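Local coordinates for tRNA threonylcarbamoyladenosine biosynthesis protein TsaB (Pseudomonas aeruginosa, PDB 5BR9) that probably takes part in making the threonylcarbamoyladenosine modification of tRNA, as a TsaB-type relative of the TsaD proteins with an actin-like ATPase fold, at residues F70-G75 against V98-D103; A105-R110 against L192-E197. All blocks are in the same frame, centred on the assembly; numbering follows the deposited sequence.

Interaction 1: residues F70-G75 against V98-D103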
loop_
_atom_site.group_PDB
_atom_site.type_symbol
_atom_site.label_atom_id
_atom_site.label_comp_id
_atom_site.label_asym_id
_atom_site.label_seq_id
_atom_site.Cartn_x
_atom_site.Cartn_y
_atom_site.Cartn_z
ATOM N N PHE A 70 1.893 12.727 4.097
ATOM C CA PHE A 70 2.862 11.657 3.897
ATOM C C PHE A 70 3.871 12.027 2.801
ATOM O O PHE A 70 3.550 12.804 1.905
ATOM C CB PHE A 70 2.164 10.343 3.527
ATOM C CG PHE A 70 1.484 10.376 2.190
ATOM C CD1 PHE A 70 2.090 9.802 1.072
ATOM C CD2 PHE A 70 0.248 10.980 2.041
ATOM C CE1 PHE A 70 1.466 9.838 -0.165
ATOM C CE2 PHE A 70 -0.381 11.016 0.801
ATOM C CZ PHE A 70 0.223 10.456 -0.294
ATOM N N GLY A 71 5.072 11.456 2.870
ATOM C CA GLY A 71 6.025 11.595 1.800
ATOM C C GLY A 71 5.633 10.728 0.611
ATOM O O GLY A 71 5.529 9.512 0.737
ATOM N N ARG A 72 5.410 11.342 -0.546
ATOM C CA ARG A 72 4.934 10.599 -1.714
ATOM C C ARG A 72 6.087 10.131 -2.599
ATOM O O ARG A 72 5.891 9.790 -3.761
ATOM C CB ARG A 72 3.955 11.457 -2.524
ATOM C CG ARG A 72 4.455 12.869 -2.854
ATOM C CD ARG A 72 5.224 12.930 -4.169
ATOM N NE ARG A 72 5.319 14.298 -4.674
ATOM C CZ ARG A 72 6.375 14.784 -5.324
ATOM N NH1 ARG A 72 7.438 14.017 -5.530
ATOM N NH2 ARG A 72 6.372 16.044 -5.758
ATOM N N GLY A 73 7.288 10.109 -2.043
ATOM C CA GLY A 73 8.465 9.795 -2.819
ATOM C C GLY A 73 9.074 11.084 -3.349
ATOM O O GLY A 73 8.593 12.178 -3.036
ATOM N N PRO A 74 10.119 10.971 -4.172
ATOM C CA PRO A 74 10.676 9.691 -4.609
ATOM C C PRO A 74 11.489 8.984 -3.524
ATOM O O PRO A 74 11.850 9.599 -2.523
ATOM C CB PRO A 74 11.557 10.095 -5.785
ATOM C CG PRO A 74 11.997 11.495 -5.449
ATOM C CD PRO A 74 10.840 12.120 -4.753
ATOM N N GLY A 75 11.773 7.702 -3.741
ATOM C CA GLY A 75 12.443 6.872 -2.754
ATOM C C GLY A 75 12.220 5.408 -3.079
ATOM O O GLY A 75 12.168 5.040 -4.247
ATOM N N VAL A 98 -5.958 14.170 2.686
ATOM C CA VAL A 98 -4.551 13.784 2.743
ATOM C C VAL A 98 -3.722 14.822 2.007
ATOM O O VAL A 98 -4.189 15.456 1.066
ATOM C CB VAL A 98 -4.261 12.377 2.140
ATOM C CG1 VAL A 98 -5.174 11.338 2.700
ATOM C CG2 VAL A 98 -4.275 12.389 0.636
ATOM N N LEU A 99 -2.475 14.945 2.440
ATOM C CA LEU A 99 -1.501 15.881 1.905
ATOM C C LEU A 99 -0.265 15.139 1.393
ATOM O O LEU A 99 0.550 14.660 2.178
ATOM C CB LEU A 99 -1.090 16.881 2.989
ATOM C CG LEU A 99 -2.167 17.846 3.478
ATOM C CD1 LEU A 99 -1.805 18.458 4.821
ATOM C CD2 LEU A 99 -2.334 18.939 2.447
ATOM N N ALA A 100 -0.124 15.047 0.076
ATOM C CA ALA A 100 1.046 14.420 -0.518
ATOM C C ALA A 100 2.196 15.443 -0.555
ATOM O O ALA A 100 2.031 16.555 -1.031
ATOM C CB ALA A 100 0.727 13.914 -1.907
ATOM N N VAL A 101 3.352 15.073 -0.018
ATOM C CA VAL A 101 4.480 15.981 0.061
ATOM C C VAL A 101 5.731 15.298 -0.479
ATOM O O VAL A 101 6.025 14.135 -0.160
ATOM C CB VAL A 101 4.711 16.465 1.506
ATOM C CG1 VAL A 101 5.943 17.338 1.588
ATOM C CG2 VAL A 101 3.493 17.206 2.033
ATOM N N SER A 102 6.466 16.033 -1.300
ATOM C CA SER A 102 7.665 15.508 -1.902
ATOM C C SER A 102 8.748 15.214 -0.886
ATOM O O SER A 102 9.048 16.037 -0.036
ATOM C CB SER A 102 8.211 16.496 -2.947
ATOM O OG SER A 102 9.515 16.112 -3.310
ATOM N N ASP A 103 9.391 14.060 -1.025
ATOM C CA ASP A 103 10.517 13.741 -0.176
ATOM C C ASP A 103 11.763 14.584 -0.458
ATOM O O ASP A 103 12.605 14.744 0.424
ATOM C CB ASP A 103 10.840 12.257 -0.282
ATOM C CG ASP A 103 9.934 11.423 0.627
ATOM O OD1 ASP A 103 8.990 10.784 0.140
ATOM O OD2 ASP A 103 10.176 11.413 1.848
#
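Phe70, on strand 67-71, and Arg72, two residues on, reach over strand 98-101. The two strands are parallel and joined by helix 77-94, a beta-alpha-beta crossover in an actin-like ATPase fold. Phe70 N bonds to Leu99 O, and Phe70 O takes Val101 N at 3.0 Å. With CG between the backbone N and the carbonyl carbon (chi1 67°), the Phe70 ring sets one face over Ala100 CA, a CH-pi contact with CA 4.3 Å from the ring centroid. Val98 CG2 meets the ring edge, 4.1 Å from Phe70 CE2, while Ile84 and Val87 of helix 77-94 also pack on Phe70. Arg72 CG lies 3.4 Å from Val101 O. The bend at chi2 (90°) turns CD, and the chain beyond it runs on to Ser102, whose CB sits over one guanidinium face, offset toward the rim. Glu149 holds both groups, by a salt bridge to Arg72 NH1 and a hydrogen bond to Ser102 OG. Further along, Gly73 and Asp103 grip each other twice. Asp103 N donates to Gly73 O at 2.9 Å, nearly straight at N-H but from above the carbonyl plane. Gly73 N donates to Asp103 OD1 at 2.8 Å, close to the line of its C-O bond.

Interaction 2: residues A105-R110 against L192-E197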
loop_
_atom_site.group_PDB
_atom_site.type_symbol
_atom_site.label_atom_id
_atom_site.label_comp_id
_atom_site.label_asym_id
_atom_site.label_seq_id
_atom_site.Cartn_x
_atom_site.Cartn_y
_atom_site.Cartn_z
ATOM N N ALA A 105 11.501 17.859 -1.099
ATOM C CA ALA A 105 11.162 19.014 -0.252
ATOM C C ALA A 105 11.432 18.700 1.211
ATOM O O ALA A 105 12.003 19.526 1.930
ATOM C CB ALA A 105 9.695 19.438 -0.445
ATOM N N ILE A 106 11.059 17.497 1.648
ATOM C CA ILE A 106 11.249 17.161 3.054
ATOM C C ILE A 106 12.736 17.225 3.424
ATOM O O ILE A 106 13.109 17.764 4.477
ATOM C CB ILE A 106 10.647 15.789 3.381
ATOM C CG1 ILE A 106 9.142 15.811 3.130
ATOM C CG2 ILE A 106 10.934 15.428 4.820
ATOM C CD1 ILE A 106 8.524 14.423 3.108
ATOM N N LEU A 107 13.577 16.663 2.558
ATOM C CA LEU A 107 15.030 16.754 2.715
ATOM C C LEU A 107 15.502 18.202 2.817
ATOM O O LEU A 107 16.394 18.515 3.582
ATOM C CB LEU A 107 15.738 16.131 1.524
ATOM C CG LEU A 107 15.970 14.640 1.455
ATOM C CD1 LEU A 107 16.747 14.374 0.154
ATOM C CD2 LEU A 107 16.732 14.191 2.688
ATOM N N ALA A 108 14.953 19.051 1.955
ATOM C CA ALA A 108 15.332 20.450 1.900
ATOM C C ALA A 108 14.950 21.120 3.213
ATOM O O ALA A 108 15.759 21.820 3.811
ATOM C CB ALA A 108 14.664 21.134 0.728
ATOM N N GLN A 109 13.725 20.862 3.670
ATOM C CA GLN A 109 13.240 21.448 4.905
ATOM C C GLN A 109 14.101 20.951 6.064
ATOM O O GLN A 109 14.437 21.724 6.973
ATOM C CB GLN A 109 11.771 21.103 5.157
ATOM C CG GLN A 109 11.140 21.967 6.249
ATOM C CD GLN A 109 10.906 23.384 5.765
ATOM O OE1 GLN A 109 10.691 23.606 4.578
ATOM N NE2 GLN A 109 10.962 24.347 6.672
ATOM N N ARG A 110 14.475 19.671 6.031
ATOM C CA ARG A 110 15.345 19.146 7.087
ATOM C C ARG A 110 16.726 19.790 7.081
ATOM O O ARG A 110 17.261 20.148 8.137
ATOM C CB ARG A 110 15.505 17.634 6.972
ATOM C CG ARG A 110 16.434 17.067 8.038
ATOM C CD ARG A 110 16.329 15.573 8.151
ATOM N NE ARG A 110 17.100 15.078 9.290
ATOM C CZ ARG A 110 17.250 13.794 9.591
ATOM N NH1 ARG A 110 16.677 12.859 8.841
ATOM N NH2 ARG A 110 17.969 13.445 10.644
ATOM N N LEU A 192 21.821 12.122 4.475
ATOM C CA LEU A 192 20.583 12.696 5.022
ATOM C C LEU A 192 19.316 12.102 4.407
ATOM O O LEU A 192 19.190 11.979 3.179
ATOM C CB LEU A 192 20.559 14.216 4.831
ATOM C CG LEU A 192 19.559 14.924 5.746
ATOM C CD1 LEU A 192 20.052 14.917 7.219
ATOM C CD2 LEU A 192 19.275 16.333 5.234
ATOM N N LEU A 193 18.371 11.770 5.281
ATOM C CA LEU A 193 17.126 11.113 4.920
ATOM C C LEU A 193 15.928 12.001 5.312
ATOM O O LEU A 193 16.086 12.931 6.090
ATOM C CB LEU A 193 17.042 9.740 5.613
ATOM C CG LEU A 193 18.130 8.711 5.265
ATOM C CD1 LEU A 193 17.901 7.391 6.002
ATOM C CD2 LEU A 193 18.184 8.468 3.742
ATOM N N PRO A 194 14.742 11.747 4.727
ATOM C CA PRO A 194 13.514 12.445 5.117
ATOM C C PRO A 194 13.158 12.210 6.581
ATOM O O PRO A 194 13.465 11.165 7.110
ATOM C CB PRO A 194 12.454 11.829 4.201
ATOM C CG PRO A 194 13.204 11.374 3.025
ATOM C CD PRO A 194 14.519 10.883 3.551
ATOM N N HIS A 195 12.522 13.181 7.216
ATOM C CA HIS A 195 12.144 13.088 8.620
ATOM C C HIS A 195 10.708 13.636 8.756
ATOM O O HIS A 195 10.396 14.722 8.253
ATOM C CB HIS A 195 13.143 13.872 9.461
ATOM C CG HIS A 195 13.098 13.581 10.922
ATOM N ND1 HIS A 195 11.963 13.755 11.685
ATOM C CD2 HIS A 195 14.071 13.195 11.780
ATOM C CE1 HIS A 195 12.227 13.440 12.941
ATOM N NE2 HIS A 195 13.502 13.108 13.027
ATOM N N ALA A 196 9.826 12.878 9.397
ATOM C CA ALA A 196 8.425 13.280 9.524
ATOM C C ALA A 196 8.261 14.650 10.190
ATOM O O ALA A 196 7.287 15.365 9.929
ATOM C CB ALA A 196 7.651 12.232 10.290
ATOM N N GLU A 197 9.207 15.018 11.046
ATOM C CA GLU A 197 9.178 16.344 11.676
ATOM C C GLU A 197 9.177 17.468 10.630
ATOM O O GLU A 197 8.464 18.470 10.756
ATOM C CB GLU A 197 10.356 16.520 12.627
ATOM C CG GLU A 197 10.442 17.923 13.204
ATOM C CD GLU A 197 11.565 18.097 14.207
ATOM O OE1 GLU A 197 12.313 17.129 14.459
ATOM O OE2 GLU A 197 11.693 19.215 14.747
#
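The Arg110 guanidinium lies between Leu192 and His195. Leu192 CD1 covers one face, 3.6 Å above the plane and offset toward the rim. His195 CD2 lies over the centre of the opposite face. The imidazole stands nearly perpendicular to the guanidinium, the planes 86° apart, with its edge toward it. Arg110 NH1 and Glu197 N lie at the edge of the imidazole, in its plane. Glu197 N donates to His195 ND1 at 3.1 Å, a capping bond to the N-cap residue of helix 196-208, which helps to hold the ring's rotation. Tyr36 stacks on the same ring. Arg110 runs out extended from helix 103-115, its CG anti to the backbone N (chi1 179°). NH1 donates to Leu193 O at 2.8 Å, from above the carbonyl plane. One turn earlier on the helix, Leu107 CD2 lies 3.3 Å from Leu192 O and also packs on Pro194 CD. Ile106 CG2 rests against Pro194 CB and lies 3.5 Å from His195 O. The contact ties helix 103-115 to the segment leading into helix 196-208. The bond to ND1 implies that this nitrogen carries no proton. Glu114 pairs with Arg110 NE and probably helps to balance the arginine's charge.

In the fold
Interactions 1 and 2 lie in series along the chain, with centres about 11 Å apart. Strand 98-101 of interaction 1 runs almost directly into helix 103-115 of interaction 2. They also meet through side chains. Asp103 OD2 lies 3.2 Å from Pro194 CG, and Val101 CG1 is 3.9 Å from Ile106 CG1. Ile106 CD1 also packs 4.0 Å from Gly71 CA, so one isoleucine touches both strands of interaction 1. Helix 196-208, which starts at interaction 2, packs on Leu99 and Val101. Interaction 1 pairs two parallel strands of one sheet, interaction 2 ties helix 103-115 to the segment leading into helix 196-208, and Ile106 and Asp103 link the two, near the centre of the chain.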